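Local atomic coordinates of BB_2cx5_001 (Thermus thermophilus, PDB entry 3RI0), a protein that probably presents a linear HIV epitope as a computationally designed, backbone-grafted scaffold built on a Thermus thermophilus protein of the aminoacyl-tRNA editing domain family. Residues R7-Q10 / G11-T15; V24-P27 / A28-T32; G100-P104 / V105-T109; F136-T139 / P140-L144. The protein carries 6 engineered substitutions. One frame throughout, in Å; residues are numbered along the deposited sequence.

In the fold
Contacts 1, 3 and 4 meet one another, whereas contact 2 stands apart, its nearest atoms about 5 Å from contact 4 and about 6 Å from contacts 1 and 3. Helix 4-15 in contact 1 lays Leu-13 CD1 4.0 Å from Phe-136 CG of contact 4, and Val-9 CG2 3.9 Å from Pro-103 CB of contact 3. The ring of Pro-104, also in contact 3, rests against both parts of contact 4: its CG lies 3.9 Å from Phe-136 CZ and 4.0 Å from Leu-143 CD1. Contact 2 is tied to contact 4 through the sheet, where strands 23-25 and 134-138 run antiparallel as neighbours.

Contact 1. Residues R7-Q10 / G11-T15; sequences RRVQ and GALET
Arg-7 O receives the N-H of Gly-11, the first of four successive i to i+4 bonds that bind 7-10 to 11-15 in the last turns of the alpha-helix 4-15. The carbonyl of Gly-11 in turn carries a double load at the helix end: Thr-15 N and Thr-15 OG1 both donate to it, from opposite faces of its plane, the hydroxyl at 2.8 Å from Gly-11 O. From Arg-8 O the next bond goes to Ala-12 N, and Ala-12 CB rests 3.5 Å from the same oxygen. Val-9 O takes Leu-13 N. On this flank, which faces the protein core, Val-9 CG1 touches Leu-13 CD1 loosely at 4.4 Å, and both side chains lean on strand 134-138.

Gln-10 O accepts from Glu-14 N, while its side chain starts away from the following turn and bends back at chi2 (62°). The amide is gripped from outside the helix: OE1 takes the N-H of Val-23 and NE2 donates to Leu-21 O, pinning the helix to the chain that enters strand 23-25. Glu-14 runs obliquely past this amide, its carboxylate plane turned 57° from it. NE2 of Gln-10 stays 3.8 Å from Glu-14 OE2, and the tighter approach is methylene to backbone, Glu-14 CG lying 3.3 Å from Gln-10 O.

Contact 2. Residues V24-P27 / A28-T32; sequences VELP and ASTRT
A tight reverse turn from Pro-27 to Thr-30 swings the chain out of strand 23-25 and back toward helix 33-39. Ala-28 has the angles of the first corner of a type II beta-turn, but Ser-29, with phi at 138°, departs from the second, which makes the turn a distorted relative of that type. In a regular turn the fourth N-H would normally bond to the first carbonyl, but here Thr-30 N meets Pro-27 O at a poor angle. The threonine hydroxyl does the work in its place: Thr-30 OG1 donates to Pro-27 O over 2.9 Å, tilted only 16° from the carbonyl plane.

Thr-30 points into the turn, and its first torsion (chi1 -67°) keeps OG1 beside its own backbone N, turned toward the Pro-27 carbonyl. The methyl, on the other branch, is handed to Leu-26: Thr-30 CG2 sits 3.9 Å from Leu-26 CD1 and 4.0 Å from Leu-26 CB, the two side chains crossing at a slant. The proline ring borders the hydroxyl as well, with Pro-27 CD 4.1 Å from Thr-30 OG1.

Both arms are anchored on Arg-133, which shares backbone bonding with Leu-26 and gives its NE to Thr-30 O. Farther along, Thr-32 is the N-cap of helix 33-39.

Thr-30 is thus two-sided, polar toward the proline carbonyl and apolar toward the leucine, and its hydroxyl closes the turn where the backbone N-H is badly aimed.

Contact 3. Residues G100-P104 / V105-T109; sequences GGVPP and VGHNT
His-107 reaches back across the bend of this irregular loop with its imidazole edge-on to the carbonyl of Pro-103. NE2 of His-107 donates to Pro-103 O over a short 2.6 Å, with an N-H...O angle of 156°, and the oxygen lies practically in the ring plane. Seen from the carbonyl, the donor is tilted 31° out of its plane. Because CG of His-107 is anti to the carbonyl carbon (chi1 -59°), the ring folds back along the chain toward the prolines instead of following it onward.

Val-102 crosses the histidine side chain at about a right angle, its CG1 coming obliquely to 4.0 Å from His-107 NE2. One ring face looks onto the backbone of Val-105, whose CA stands 4.2 Å above the plane, offset toward the rim. The carbonyl of Val-105 also points back at the first proline, its O lying 3.3 Å from Pro-103 CG.

Between helix 88-95 and strand 113-116, the middle of the loop, Gly-101 to Val-105, is buried. Val-102 packs on Val-91 and Thr-95 of helix 88-95, Pro-104 on Ser-50 of strand 47-54 and Thr-147 of helix 140-147, and Val-105 on Leu-146 of that same helix and on Leu-13 of helix 4-15.

Contact 4. Residues F136-T139 / P140-L144; sequences FRAT and PKELL
Thr-139 and Glu-142 clasp each other in a capping box at the point where strand 134-138 gives way to helix 140-147. Of its two reciprocal hydrogen bonds, the firmer runs from Thr-139 N to Glu-142 OE1, 3.1 Å long and nearly straight at 169°, entering on the anti lone pair of the carboxylate oxygen. The return bond, from Glu-142 N to Thr-139 OG1, is weak at 3.3 Å. It is possible because OG1 stands between the backbone N and the carbonyl carbon (chi1 64°), facing the first helical turn. A third bond is purely backbone, Leu-143 N to Thr-139 O at 3.0 Å.

Van der Waals contacts fill in around the box. The stem of Glu-142 passes the threonine at a slant, CG 3.4 Å from Thr-139 OG1, while the carboxylate reaches back to the strand end, with OE1 3.5 Å from Ala-138 CA. Pro-140 takes the first helical position, its CD 3.5 Å from Thr-139 CB.

The second carboxylate oxygen, OE2, is bonded to His-20 NE2, so the two oxygens of Glu-142 tie the helix start to two places in the chain. A carboxylate beside the amino end of a helix should be electrostatically favourable there, and Arg-137, with NH1 5.2 Å from Glu-142 OE1, may add a modest attraction.

Contact 1. Residues R7-Q10 / G11-T15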
loop_
_atom_site.group_PDB
_atom_site.type_symbol
_atom_site.label_atom_id
_atom_site.label_comp_id
_atom_site.label_asym_id
_atom_site.label_seq_id
_atom_site.Cartn_x
_atom_site.Cartn_y
_atom_site.Cartn_z
ATOM N N ARG A 7 -0.955 -14.405 -6.278
ATOM C CA ARG A 7 0.019 -15.440 -5.966
ATOM C C ARG A 7 1.379 -14.852 -5.623
ATOM O O ARG A 7 2.057 -15.327 -4.712
ATOM C CB ARG A 7 0.206 -16.396 -7.146
ATOM C CG ARG A 7 -0.941 -17.358 -7.409
ATOM C CD ARG A 7 -0.423 -18.572 -8.174
ATOM N NE ARG A 7 -1.311 -18.996 -9.252
ATOM C CZ ARG A 7 -1.262 -18.529 -10.495
ATOM N NH1 ARG A 7 -0.361 -17.609 -10.830
ATOM N NH2 ARG A 7 -2.108 -18.992 -11.409
ATOM N N ARG A 8 1.778 -13.823 -6.362
ATOM C CA ARG A 8 3.061 -13.183 -6.131
ATOM C C ARG A 8 3.112 -12.518 -4.767
ATOM O O ARG A 8 4.097 -12.639 -4.044
ATOM C CB ARG A 8 3.357 -12.149 -7.225
ATOM C CG ARG A 8 4.694 -11.461 -7.016
ATOM C CD ARG A 8 5.305 -11.032 -8.328
ATOM N NE ARG A 8 6.759 -11.160 -8.299
ATOM C CZ ARG A 8 7.592 -10.186 -7.950
ATOM N NH1 ARG A 8 7.124 -8.993 -7.599
ATOM N NH2 ARG A 8 8.901 -10.412 -7.948
ATOM N N VAL A 9 2.045 -11.813 -4.410
ATOM C CA VAL A 9 1.999 -11.149 -3.112
ATOM C C VAL A 9 1.958 -12.198 -1.996
ATOM O O VAL A 9 2.545 -11.998 -0.932
ATOM C CB VAL A 9 0.764 -10.215 -2.983
ATOM C CG1 VAL A 9 0.676 -9.671 -1.563
ATOM C CG2 VAL A 9 0.874 -9.048 -3.982
ATOM N N GLN A 10 1.289 -13.320 -2.242
ATOM C CA GLN A 10 1.208 -14.365 -1.232
ATOM C C GLN A 10 2.595 -14.947 -0.983
ATOM O O GLN A 10 3.010 -15.102 0.162
ATOM C CB GLN A 10 0.252 -15.475 -1.669
ATOM C CG GLN A 10 0.066 -16.567 -0.632
ATOM C CD GLN A 10 -0.534 -16.046 0.649
ATOM O OE1 GLN A 10 -1.679 -15.599 0.669
ATOM N NE2 GLN A 10 0.238 -16.090 1.734
ATOM N N GLY A 11 3.317 -15.263 -2.058
ATOM C CA GLY A 11 4.663 -15.804 -1.918
ATOM C C GLY A 11 5.561 -14.824 -1.192
ATOM O O GLY A 11 6.424 -15.214 -0.390
ATOM N N ALA A 12 5.360 -13.540 -1.468
ATOM C CA ALA A 12 6.149 -12.484 -0.828
ATOM C C ALA A 12 5.863 -12.457 0.673
ATOM O O ALA A 12 6.781 -12.311 1.474
ATOM C CB ALA A 12 5.820 -11.115 -1.450
ATOM N N LEU A 13 4.593 -12.602 1.050
ATOM C CA LEU A 13 4.232 -12.597 2.460
ATOM C C LEU A 13 4.864 -13.775 3.190
ATOM O O LEU A 13 5.358 -13.616 4.302
ATOM C CB LEU A 13 2.710 -12.615 2.641
ATOM C CG LEU A 13 1.983 -11.308 2.310
ATOM C CD1 LEU A 13 0.476 -11.520 2.401
ATOM C CD2 LEU A 13 2.426 -10.193 3.268
ATOM N N GLU A 14 4.864 -14.948 2.562
ATOM C CA GLU A 14 5.465 -16.128 3.180
ATOM C C GLU A 14 6.991 -15.999 3.295
ATOM O O GLU A 14 7.576 -16.337 4.327
ATOM C CB GLU A 14 5.097 -17.383 2.384
ATOM C CG GLU A 14 3.591 -17.613 2.302
ATOM C CD GLU A 14 3.198 -18.673 1.284
ATOM O OE1 GLU A 14 3.912 -18.828 0.271
ATOM O OE2 GLU A 14 2.161 -19.334 1.485
ATOM N N THR A 15 7.629 -15.494 2.246
ATOM C CA THR A 15 9.078 -15.331 2.246
ATOM C C THR A 15 9.533 -14.370 3.347
ATOM O O THR A 15 10.688 -14.403 3.779
ATOM C CB THR A 15 9.569 -14.801 0.884
ATOM O OG1 THR A 15 9.150 -15.695 -0.148
ATOM C CG2 THR A 15 11.079 -14.705 0.866
#

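Contact 2. Residues V24-P27 / A28-T32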
loop_
_atom_site.group_PDB
_atom_site.type_symbol
_atom_site.label_atom_id
_atom_site.label_comp_id
_atom_site.label_asym_id
_atom_site.label_seq_id
_atom_site.Cartn_x
_atom_site.Cartn_y
_atom_site.Cartn_z
ATOM N N VAL A 24 -6.625 -12.423 -0.649
ATOM C CA VAL A 24 -7.992 -12.743 -1.030
ATOM C C VAL A 24 -8.371 -12.120 -2.372
ATOM O O VAL A 24 -7.975 -10.993 -2.682
ATOM C CB VAL A 24 -8.947 -12.262 0.094
ATOM C CG1 VAL A 24 -10.323 -12.001 -0.445
ATOM C CG2 VAL A 24 -8.980 -13.299 1.208
ATOM N N GLU A 25 -9.140 -12.852 -3.170
ATOM C CA GLU A 25 -9.523 -12.367 -4.490
ATOM C C GLU A 25 -11.002 -12.023 -4.573
ATOM O O GLU A 25 -11.865 -12.855 -4.313
ATOM C CB GLU A 25 -9.175 -13.416 -5.545
ATOM C CG GLU A 25 -9.016 -12.859 -6.941
ATOM C CD GLU A 25 -7.734 -13.330 -7.601
ATOM O OE1 GLU A 25 -7.634 -14.539 -7.896
ATOM O OE2 GLU A 25 -6.824 -12.496 -7.815
ATOM N N LEU A 26 -11.282 -10.782 -4.939
ATOM C CA LEU A 26 -12.641 -10.291 -5.056
ATOM C C LEU A 26 -13.168 -10.395 -6.488
ATOM O O LEU A 26 -12.403 -10.520 -7.448
ATOM C CB LEU A 26 -12.705 -8.842 -4.578
ATOM C CG LEU A 26 -12.055 -8.555 -3.220
ATOM C CD1 LEU A 26 -12.348 -7.120 -2.828
ATOM C CD2 LEU A 26 -12.570 -9.520 -2.158
ATOM N N PRO A 27 -14.498 -10.335 -6.647
ATOM C CA PRO A 27 -15.154 -10.431 -7.955
ATOM C C PRO A 27 -14.634 -9.454 -8.996
ATOM O O PRO A 27 -14.363 -8.303 -8.683
ATOM C CB PRO A 27 -16.623 -10.147 -7.631
ATOM C CG PRO A 27 -16.756 -10.540 -6.203
ATOM C CD PRO A 27 -15.483 -10.030 -5.599
ATOM N N ALA A 28 -14.475 -9.921 -10.227
ATOM C CA ALA A 28 -14.069 -9.025 -11.292
ATOM C C ALA A 28 -15.316 -8.151 -11.304
ATOM O O ALA A 28 -16.423 -8.665 -11.462
ATOM C CB ALA A 28 -13.927 -9.791 -12.604
ATOM N N SER A 29 -15.139 -6.850 -11.095
ATOM C CA SER A 29 -16.237 -5.870 -11.016
ATOM C C SER A 29 -15.790 -5.011 -9.848
ATOM O O SER A 29 -16.530 -4.189 -9.308
ATOM C CB SER A 29 -17.559 -6.532 -10.608
ATOM O OG SER A 29 -17.958 -6.091 -9.314
ATOM N N THR A 30 -14.548 -5.232 -9.461
ATOM C CA THR A 30 -13.987 -4.557 -8.329
ATOM C C THR A 30 -12.747 -3.778 -8.780
ATOM O O THR A 30 -11.810 -4.354 -9.347
ATOM C CB THR A 30 -13.728 -5.646 -7.257
ATOM O OG1 THR A 30 -14.999 -6.157 -6.817
ATOM C CG2 THR A 30 -12.962 -5.117 -6.078
ATOM N N ARG A 31 -12.764 -2.459 -8.559
ATOM C CA ARG A 31 -11.657 -1.605 -8.989
ATOM C C ARG A 31 -11.430 -0.274 -8.252
ATOM O O ARG A 31 -10.432 0.403 -8.493
ATOM C CB ARG A 31 -11.790 -1.358 -10.500
ATOM C CG ARG A 31 -13.127 -0.765 -10.953
ATOM C CD ARG A 31 -13.550 -1.320 -12.325
ATOM N NE ARG A 31 -14.277 -0.370 -13.170
ATOM C CZ ARG A 31 -15.313 0.378 -12.783
ATOM N NH1 ARG A 31 -15.773 0.312 -11.538
ATOM N NH2 ARG A 31 -15.908 1.189 -13.652
ATOM N N THR A 32 -12.349 0.108 -7.371
ATOM C CA THR A 32 -12.213 1.344 -6.594
ATOM C C THR A 32 -11.991 0.884 -5.159
ATOM O O THR A 32 -12.206 -0.286 -4.850
ATOM C CB THR A 32 -13.496 2.198 -6.640
ATOM O OG1 THR A 32 -14.565 1.487 -6.004
ATOM C CG2 THR A 32 -13.881 2.508 -8.082
#

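Contact 3. Residues G100-P104 / V105-T109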
loop_
_atom_site.group_PDB
_atom_site.type_symbol
_atom_site.label_atom_id
_atom_site.label_comp_id
_atom_site.label_asym_id
_atom_site.label_seq_id
_atom_site.Cartn_x
_atom_site.Cartn_y
_atom_site.Cartn_z
ATOM N N GLY A 100 -2.233 1.137 -9.488
ATOM C CA GLY A 100 -3.624 0.806 -9.255
ATOM C C GLY A 100 -3.722 -0.436 -8.391
ATOM O O GLY A 100 -4.734 -0.656 -7.727
ATOM N N GLY A 101 -2.659 -1.243 -8.380
ATOM C CA GLY A 101 -2.663 -2.463 -7.585
ATOM C C GLY A 101 -1.411 -2.713 -6.754
ATOM O O GLY A 101 -1.173 -3.839 -6.308
ATOM N N VAL A 102 -0.616 -1.667 -6.536
ATOM C CA VAL A 102 0.624 -1.783 -5.767
ATOM C C VAL A 102 0.442 -2.260 -4.314
ATOM O O VAL A 102 -0.290 -1.643 -3.527
ATOM C CB VAL A 102 1.386 -0.432 -5.717
ATOM C CG1 VAL A 102 2.679 -0.594 -4.913
ATOM C CG2 VAL A 102 1.687 0.057 -7.120
ATOM N N PRO A 103 1.100 -3.374 -3.948
ATOM C CA PRO A 103 1.027 -3.928 -2.592
ATOM C C PRO A 103 2.107 -3.249 -1.743
ATOM O O PRO A 103 3.015 -2.630 -2.285
ATOM C CB PRO A 103 1.320 -5.399 -2.820
ATOM C CG PRO A 103 2.364 -5.340 -3.914
ATOM C CD PRO A 103 1.766 -4.318 -4.868
ATOM N N PRO A 104 2.023 -3.353 -0.404
ATOM C CA PRO A 104 3.037 -2.719 0.451
ATOM C C PRO A 104 4.301 -3.559 0.678
ATOM O O PRO A 104 5.151 -3.196 1.493
ATOM C CB PRO A 104 2.271 -2.464 1.744
ATOM C CG PRO A 104 1.380 -3.691 1.825
ATOM C CD PRO A 104 0.882 -3.845 0.395
ATOM N N VAL A 105 4.418 -4.680 -0.031
ATOM C CA VAL A 105 5.579 -5.561 0.095
ATOM C C VAL A 105 5.795 -6.298 -1.220
ATOM O O VAL A 105 4.967 -6.198 -2.128
ATOM C CB VAL A 105 5.384 -6.631 1.207
ATOM C CG1 VAL A 105 5.388 -5.963 2.587
ATOM C CG2 VAL A 105 4.090 -7.403 0.966
ATOM N N GLY A 106 6.898 -7.043 -1.316
ATOM C CA GLY A 106 7.197 -7.781 -2.535
ATOM C C GLY A 106 7.749 -6.916 -3.659
ATOM O O GLY A 106 7.577 -7.235 -4.830
ATOM N N HIS A 107 8.415 -5.820 -3.323
ATOM C CA HIS A 107 8.949 -4.931 -4.349
ATOM C C HIS A 107 10.328 -5.330 -4.849
ATOM O O HIS A 107 11.119 -5.904 -4.105
ATOM C CB HIS A 107 8.990 -3.500 -3.811
ATOM C CG HIS A 107 7.654 -2.971 -3.385
ATOM N ND1 HIS A 107 7.509 -1.790 -2.695
ATOM C CD2 HIS A 107 6.403 -3.457 -3.571
ATOM C CE1 HIS A 107 6.221 -1.569 -2.474
ATOM N NE2 HIS A 107 5.532 -2.564 -2.994
ATOM N N ASN A 108 10.612 -5.031 -6.113
ATOM C CA ASN A 108 11.916 -5.355 -6.697
ATOM C C ASN A 108 12.951 -4.457 -6.031
ATOM O O ASN A 108 14.092 -4.864 -5.812
ATOM C CB ASN A 108 11.917 -5.102 -8.211
ATOM C CG ASN A 108 10.943 -6.011 -8.971
ATOM O OD1 ASN A 108 10.922 -7.220 -8.768
ATOM N ND2 ASN A 108 10.146 -5.425 -9.854
ATOM N N THR A 109 12.522 -3.238 -5.715
ATOM C CA THR A 109 13.355 -2.243 -5.061
ATOM C C THR A 109 12.732 -1.892 -3.702
ATOM O O THR A 109 11.671 -1.274 -3.642
ATOM C CB THR A 109 13.457 -0.946 -5.917
ATOM O OG1 THR A 109 14.128 -1.234 -7.152
ATOM C CG2 THR A 109 14.215 0.133 -5.181
#

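Contact 4. Residues F136-T139 / P140-L144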
loop_
_atom_site.group_PDB
_atom_site.type_symbol
_atom_site.label_atom_id
_atom_site.label_comp_id
_atom_site.label_asym_id
_atom_site.label_seq_id
_atom_site.Cartn_x
_atom_site.Cartn_y
_atom_site.Cartn_z
ATOM N N PHE A 136 -5.449 -8.327 1.323
ATOM C CA PHE A 136 -5.039 -9.219 2.386
ATOM C C PHE A 136 -5.131 -8.343 3.612
ATOM O O PHE A 136 -4.785 -7.156 3.564
ATOM C CB PHE A 136 -3.616 -9.777 2.158
ATOM C CG PHE A 136 -2.491 -8.782 2.347
ATOM C CD1 PHE A 136 -1.977 -8.531 3.614
ATOM C CD2 PHE A 136 -1.885 -8.177 1.246
ATOM C CE1 PHE A 136 -0.863 -7.687 3.790
ATOM C CE2 PHE A 136 -0.766 -7.329 1.402
ATOM C CZ PHE A 136 -0.256 -7.086 2.671
ATOM N N ARG A 137 -5.639 -8.892 4.706
ATOM C CA ARG A 137 -5.766 -8.081 5.900
ATOM C C ARG A 137 -4.611 -8.293 6.849
ATOM O O ARG A 137 -3.931 -9.328 6.811
ATOM C CB ARG A 137 -7.071 -8.378 6.625
ATOM C CG ARG A 137 -7.113 -9.703 7.328
ATOM C CD ARG A 137 -8.300 -9.782 8.275
ATOM N NE ARG A 137 -8.041 -9.216 9.598
ATOM C CZ ARG A 137 -7.078 -9.637 10.416
ATOM N NH1 ARG A 137 -6.272 -10.626 10.045
ATOM N NH2 ARG A 137 -6.926 -9.083 11.614
ATOM N N ALA A 138 -4.395 -7.308 7.708
ATOM C CA ALA A 138 -3.334 -7.372 8.691
ATOM C C ALA A 138 -3.625 -6.289 9.700
ATOM O O ALA A 138 -4.370 -5.357 9.404
ATOM C CB ALA A 138 -1.983 -7.121 8.027
ATOM N N THR A 139 -3.059 -6.407 10.895
ATOM C CA THR A 139 -3.268 -5.370 11.895
ATOM C C THR A 139 -2.210 -4.322 11.572
ATOM O O THR A 139 -1.217 -4.623 10.904
ATOM C CB THR A 139 -3.044 -5.890 13.335
ATOM O OG1 THR A 139 -1.670 -6.272 13.496
ATOM C CG2 THR A 139 -3.931 -7.102 13.616
ATOM N N PRO A 140 -2.429 -3.071 11.997
ATOM C CA PRO A 140 -1.460 -2.009 11.737
ATOM C C PRO A 140 -0.072 -2.393 12.236
ATOM O O PRO A 140 0.934 -2.066 11.611
ATOM C CB PRO A 140 -2.039 -0.835 12.506
ATOM C CG PRO A 140 -3.503 -1.023 12.306
ATOM C CD PRO A 140 -3.666 -2.507 12.575
ATOM N N LYS A 141 -0.027 -3.115 13.353
ATOM C CA LYS A 141 1.240 -3.533 13.937
ATOM C C LYS A 141 2.008 -4.407 12.957
ATOM O O LYS A 141 3.217 -4.240 12.777
ATOM C CB LYS A 141 1.000 -4.297 15.245
ATOM C CG LYS A 141 2.066 -4.031 16.304
ATOM C CD LYS A 141 1.938 -4.944 17.531
ATOM C CE LYS A 141 3.007 -4.605 18.579
ATOM N NZ LYS A 141 3.175 -5.634 19.651
ATOM N N GLU A 142 1.305 -5.345 12.328
ATOM C CA GLU A 142 1.926 -6.233 11.354
ATOM C C GLU A 142 2.356 -5.439 10.137
ATOM O O GLU A 142 3.472 -5.590 9.656
ATOM C CB GLU A 142 0.958 -7.342 10.946
ATOM C CG GLU A 142 0.602 -8.291 12.086
ATOM C CD GLU A 142 -0.380 -9.376 11.678
ATOM O OE1 GLU A 142 -1.498 -9.042 11.228
ATOM O OE2 GLU A 142 -0.028 -10.567 11.814
ATOM N N LEU A 143 1.476 -4.579 9.643
ATOM C CA LEU A 143 1.798 -3.765 8.476
ATOM C C LEU A 143 3.122 -3.039 8.713
ATOM O O LEU A 143 3.976 -2.996 7.825
ATOM C CB LEU A 143 0.670 -2.757 8.199
ATOM C CG LEU A 143 0.838 -1.870 6.956
ATOM C CD1 LEU A 143 0.968 -2.743 5.707
ATOM C CD2 LEU A 143 -0.345 -0.936 6.821
ATOM N N LEU A 144 3.285 -2.472 9.909
ATOM C CA LEU A 144 4.508 -1.757 10.261
ATOM C C LEU A 144 5.714 -2.682 10.327
ATOM O O LEU A 144 6.815 -2.295 9.925
ATOM C CB LEU A 144 4.348 -1.055 11.616
ATOM C CG LEU A 144 3.466 0.192 11.665
ATOM C CD1 LEU A 144 3.275 0.645 13.107
ATOM C CD2 LEU A 144 4.113 1.297 10.827
#